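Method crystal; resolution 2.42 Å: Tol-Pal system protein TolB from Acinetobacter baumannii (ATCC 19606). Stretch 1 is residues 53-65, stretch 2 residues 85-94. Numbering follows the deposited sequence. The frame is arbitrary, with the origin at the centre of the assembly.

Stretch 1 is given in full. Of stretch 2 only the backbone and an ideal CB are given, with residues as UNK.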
# COMPACT_ATOMS: atom_id res chain seq x y z
N ALA A 53 -13.83 23.03 23.04
CA ALA A 53 -14.91 23.08 22.06
C ALA A 53 -15.61 21.73 22.02
O ALA A 53 -15.12 20.73 22.55
CB ALA A 53 -14.38 23.45 20.67
N ALA A 54 -16.78 21.71 21.38
CA ALA A 54 -17.59 20.50 21.29
C ALA A 54 -18.42 20.57 20.01
O ALA A 54 -18.17 21.40 19.13
CB ALA A 54 -18.45 20.33 22.54
N ILE A 55 -19.42 19.69 19.92
CA ILE A 55 -20.28 19.64 18.75
C ILE A 55 -21.12 20.91 18.67
O ILE A 55 -21.81 21.27 19.63
CB ILE A 55 -21.17 18.39 18.78
CG1 ILE A 55 -20.35 17.14 18.44
CG2 ILE A 55 -22.35 18.53 17.83
CD1 ILE A 55 -19.81 17.13 17.03
N ASN A 56 -21.05 21.59 17.53
CA ASN A 56 -21.80 22.82 17.27
C ASN A 56 -21.53 23.90 18.30
O ASN A 56 -22.37 24.78 18.52
CB ASN A 56 -23.31 22.53 17.18
CG ASN A 56 -23.69 21.81 15.90
OD1 ASN A 56 -22.86 21.63 15.01
ND2 ASN A 56 -24.95 21.40 15.81
N GLN A 57 -20.37 23.86 18.95
CA GLN A 57 -19.95 24.89 19.90
C GLN A 57 -18.44 25.05 19.77
O GLN A 57 -17.68 24.25 20.32
CB GLN A 57 -20.35 24.54 21.33
CG GLN A 57 -19.88 25.56 22.36
CD GLN A 57 -19.02 24.94 23.44
OE1 GLN A 57 -19.47 24.05 24.17
NE2 GLN A 57 -17.78 25.40 23.55
N ILE A 58 -18.01 26.07 19.04
CA ILE A 58 -16.60 26.39 18.90
C ILE A 58 -16.47 27.88 18.59
O ILE A 58 -17.24 28.43 17.80
CB ILE A 58 -15.92 25.52 17.82
CG1 ILE A 58 -14.42 25.83 17.74
CG2 ILE A 58 -16.59 25.71 16.46
CD1 ILE A 58 -13.63 24.82 16.95
N GLN A 59 -15.50 28.52 19.23
CA GLN A 59 -15.19 29.93 19.00
C GLN A 59 -13.76 30.02 18.49
O GLN A 59 -12.83 29.53 19.14
CB GLN A 59 -15.37 30.75 20.28
CG GLN A 59 -16.81 30.78 20.79
CD GLN A 59 -17.43 32.16 20.72
OE1 GLN A 59 -16.84 33.09 20.18
NE2 GLN A 59 -18.63 32.29 21.27
N ALA A 60 -13.59 30.63 17.32
CA ALA A 60 -12.32 30.58 16.60
C ALA A 60 -11.29 31.58 17.12
O ALA A 60 -10.13 31.51 16.69
CB ALA A 60 -12.55 30.83 15.11
N SER A 61 -11.66 32.49 18.02
CA SER A 61 -10.71 33.48 18.50
C SER A 61 -9.57 32.85 19.29
O SER A 61 -8.43 33.32 19.22
CB SER A 61 -11.42 34.53 19.36
OG SER A 61 -11.85 33.97 20.59
N ASP A 62 -9.85 31.77 20.02
CA ASP A 62 -8.85 31.14 20.87
C ASP A 62 -7.99 30.13 20.13
O ASP A 62 -6.84 29.90 20.52
CB ASP A 62 -9.52 30.47 22.07
CG ASP A 62 -10.61 31.33 22.68
OD1 ASP A 62 -10.38 32.55 22.83
OD2 ASP A 62 -11.69 30.79 23.01
N TRP A 63 -8.53 29.50 19.08
CA TRP A 63 -7.73 28.56 18.31
C TRP A 63 -6.75 29.26 17.38
O TRP A 63 -5.66 28.73 17.13
CB TRP A 63 -8.64 27.62 17.51
CG TRP A 63 -9.54 26.83 18.39
CD1 TRP A 63 -10.86 27.06 18.64
CD2 TRP A 63 -9.18 25.68 19.17
NE1 TRP A 63 -11.35 26.12 19.51
CE2 TRP A 63 -10.34 25.26 19.86
CE3 TRP A 63 -7.99 24.97 19.35
CZ2 TRP A 63 -10.34 24.16 20.71
CZ3 TRP A 63 -8.00 23.87 20.19
CH2 TRP A 63 -9.17 23.48 20.86
N GLN A 64 -7.10 30.44 16.88
CA GLN A 64 -6.12 31.23 16.15
C GLN A 64 -4.99 31.65 17.08
O GLN A 64 -3.81 31.62 16.70
CB GLN A 64 -6.76 32.46 15.51
CG GLN A 64 -5.86 33.16 14.49
CD GLN A 64 -4.95 34.23 15.09
OE1 GLN A 64 -4.61 34.22 16.27
NE2 GLN A 64 -4.49 35.13 14.23
N ALA A 65 -5.33 32.05 18.31
CA ALA A 65 -4.33 32.56 19.24
C ALA A 65 -3.21 31.54 19.46
O ALA A 65 -2.04 31.91 19.58
CB ALA A 65 -4.99 32.92 20.57
N UNK A 85 -21.00 7.82 16.08
CA UNK A 85 -20.02 8.89 16.23
C UNK A 85 -20.48 10.07 15.39
O UNK A 85 -20.64 9.96 14.17
CB UNK A 85 -18.62 8.43 15.82
N UNK A 86 -20.72 11.20 16.06
CA UNK A 86 -21.04 12.46 15.40
C UNK A 86 -19.80 13.34 15.51
O UNK A 86 -19.46 13.79 16.61
CB UNK A 86 -22.27 13.13 16.02
N UNK A 87 -19.13 13.57 14.39
CA UNK A 87 -17.87 14.30 14.38
C UNK A 87 -17.94 15.47 13.42
O UNK A 87 -18.72 15.47 12.46
CB UNK A 87 -16.71 13.37 14.00
N UNK A 88 -17.12 16.48 13.69
CA UNK A 88 -17.05 17.68 12.87
C UNK A 88 -15.60 18.06 12.62
O UNK A 88 -14.70 17.70 13.39
CB UNK A 88 -17.80 18.84 13.54
N UNK A 89 -15.38 18.79 11.53
CA UNK A 89 -14.09 19.37 11.20
C UNK A 89 -14.29 20.86 10.97
O UNK A 89 -15.03 21.25 10.06
CB UNK A 89 -13.47 18.70 9.97
N UNK A 90 -13.64 21.68 11.78
CA UNK A 90 -13.86 23.12 11.78
C UNK A 90 -12.64 23.84 11.20
O UNK A 90 -11.53 23.69 11.72
CB UNK A 90 -14.16 23.62 13.20
N UNK A 91 -12.86 24.61 10.14
CA UNK A 91 -11.85 25.52 9.62
C UNK A 91 -11.88 26.81 10.43
O UNK A 91 -12.91 27.50 10.45
CB UNK A 91 -12.08 25.80 8.13
N UNK A 92 -10.77 27.13 11.09
CA UNK A 92 -10.76 28.27 12.00
C UNK A 92 -10.65 29.59 11.23
O UNK A 92 -11.36 30.55 11.54
CB UNK A 92 -9.61 28.14 13.00
N UNK A 93 -9.76 29.65 10.24
CA UNK A 93 -9.59 30.89 9.48
C UNK A 93 -10.86 31.25 8.72
O UNK A 93 -11.32 32.39 8.78
CB UNK A 93 -8.42 30.76 8.51
N UNK A 94 -11.44 30.28 8.02
CA UNK A 94 -12.69 30.51 7.31
C UNK A 94 -13.90 30.54 8.24
O UNK A 94 -14.97 30.98 7.82
CB UNK A 94 -12.89 29.43 6.25

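Positions 85 to 91 form an extended strand whose CA-to-CB bonds alternate, so that the even-numbered positions address stretch 1. At position 85 nothing of stretch 1 is within reach of the CB; an extended backbone suits beta-branched residues, though stretch 1 imposes no choice, and it is Val 85.

At position 86 CA-to-CB points toward stretch 1, and the ideal CB lies 4.8 Å from Ile 55 CD1. An aliphatic or flat aromatic side chain could cover this methyl. The residue is His 86, which, with chi1 t and chi2 -163°, presents one ring face to the isoleucine: Ile 55 CD1 is 4.3 Å from the centroid of the His 86 ring and 9° off its normal, a CH-pi contact.

Position 87 points away and is little constrained by stretch 1; it is Tyr 87.

Position 88 points toward the type II turn from Ala 54 to Gln 57. Its ideal CB is 4.4 Å from Ile 55 CD1, but farther out the turn presents the backbone N of Asn 56 and that residue's side-chain amide. A long polar side chain is favoured, and one carrying both a donor and an acceptor could answer both groups. Gln 88 does so: Asn 56 N donates to Gln 88 OE1 (2.9 Å, 170°), while Gln 88 NE2 donates to Asn 56 OD1 at a very short 2.5 Å.

Position 89 is out of reach of stretch 1, leaving many residues possible; it is Leu 89.

Position 90 again points toward stretch 1, its ideal CB 4.0 Å from Ile 58 CD1, with Ala 60 CB farther along. This apolar surface would accept a large aliphatic or aromatic group. In Tyr 90, Ile 58 CG2 sits over one ring face, 3.6 Å from the ring centroid and 10° off the normal, while Ala 60 CB approaches the ring edge, 4.2 Å from Tyr 90 CE2.

Position 91 is out of reach, which leaves the choice open, polar residues included; it is Asp 91, whose OD1 accepts a hydrogen bond from the backbone N of position 94 (2.8 Å).

At position 92 phi/psi turn helical (-79/-44°). The ideal CB is 4.5 Å from Ala 60 CB and 4.6 Å from Trp 63 CB, favouring a compact apolar residue. Val 92 uses both branches: CG1 lies 3.9 Å from Ala 60 CB, and CG2 3.7 Å from Trp 63 CB.

Position 93 points away, where a polar chain is plausible; the end of Gln 93 nevertheless returns, NE2 lying 4.0 Å from Gln 64 CG. Position 94 is out of reach and undemanding; it is Lys 94.

Stretch 2, residues 85-94: VHYQLYDVQK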
# COMPACT_ATOMS: atom_id res chain seq x y z
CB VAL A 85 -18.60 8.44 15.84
CG1 VAL A 85 -18.59 7.72 14.49
CG2 VAL A 85 -17.65 9.63 15.82
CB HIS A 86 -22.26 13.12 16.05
CG HIS A 86 -22.70 14.37 15.35
ND1 HIS A 86 -23.54 15.29 15.94
CD2 HIS A 86 -22.42 14.85 14.11
CE1 HIS A 86 -23.76 16.29 15.09
NE2 HIS A 86 -23.09 16.04 13.98
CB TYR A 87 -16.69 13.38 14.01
CG TYR A 87 -16.75 12.82 12.61
CD1 TYR A 87 -17.47 11.67 12.33
CD2 TYR A 87 -16.07 13.43 11.57
CE1 TYR A 87 -17.53 11.14 11.05
CE2 TYR A 87 -16.12 12.92 10.28
CZ TYR A 87 -16.85 11.77 10.03
OH TYR A 87 -16.90 11.26 8.76
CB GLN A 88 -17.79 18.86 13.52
CG GLN A 88 -19.27 18.63 13.77
CD GLN A 88 -19.91 19.77 14.54
OE1 GLN A 88 -19.36 20.26 15.52
NE2 GLN A 88 -21.09 20.18 14.09
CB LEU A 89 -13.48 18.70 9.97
CG LEU A 89 -12.16 19.28 9.46
CD1 LEU A 89 -11.13 19.37 10.57
CD2 LEU A 89 -11.62 18.46 8.29
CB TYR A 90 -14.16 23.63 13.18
CG TYR A 90 -14.69 25.05 13.21
CD1 TYR A 90 -16.01 25.32 12.90
CD2 TYR A 90 -13.86 26.11 13.54
CE1 TYR A 90 -16.50 26.61 12.92
CE2 TYR A 90 -14.34 27.41 13.57
CZ TYR A 90 -15.66 27.65 13.26
OH TYR A 90 -16.15 28.94 13.28
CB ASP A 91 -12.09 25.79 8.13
CG ASP A 91 -10.95 26.53 7.47
OD1 ASP A 91 -10.53 27.59 7.97
OD2 ASP A 91 -10.47 26.05 6.42
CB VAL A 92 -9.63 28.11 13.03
CG1 VAL A 92 -9.19 29.47 13.57
CG2 VAL A 92 -10.08 27.21 14.17
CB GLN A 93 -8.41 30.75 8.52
CG GLN A 93 -7.08 30.47 9.20
CD GLN A 93 -6.53 31.67 9.94
OE1 GLN A 93 -6.90 32.81 9.66
NE2 GLN A 93 -5.65 31.43 10.91
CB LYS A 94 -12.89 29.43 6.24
CG LYS A 94 -11.70 29.26 5.32
CD LYS A 94 -12.11 28.66 3.98
CE LYS A 94 -11.04 28.88 2.92
NZ LYS A 94 -11.34 28.14 1.66
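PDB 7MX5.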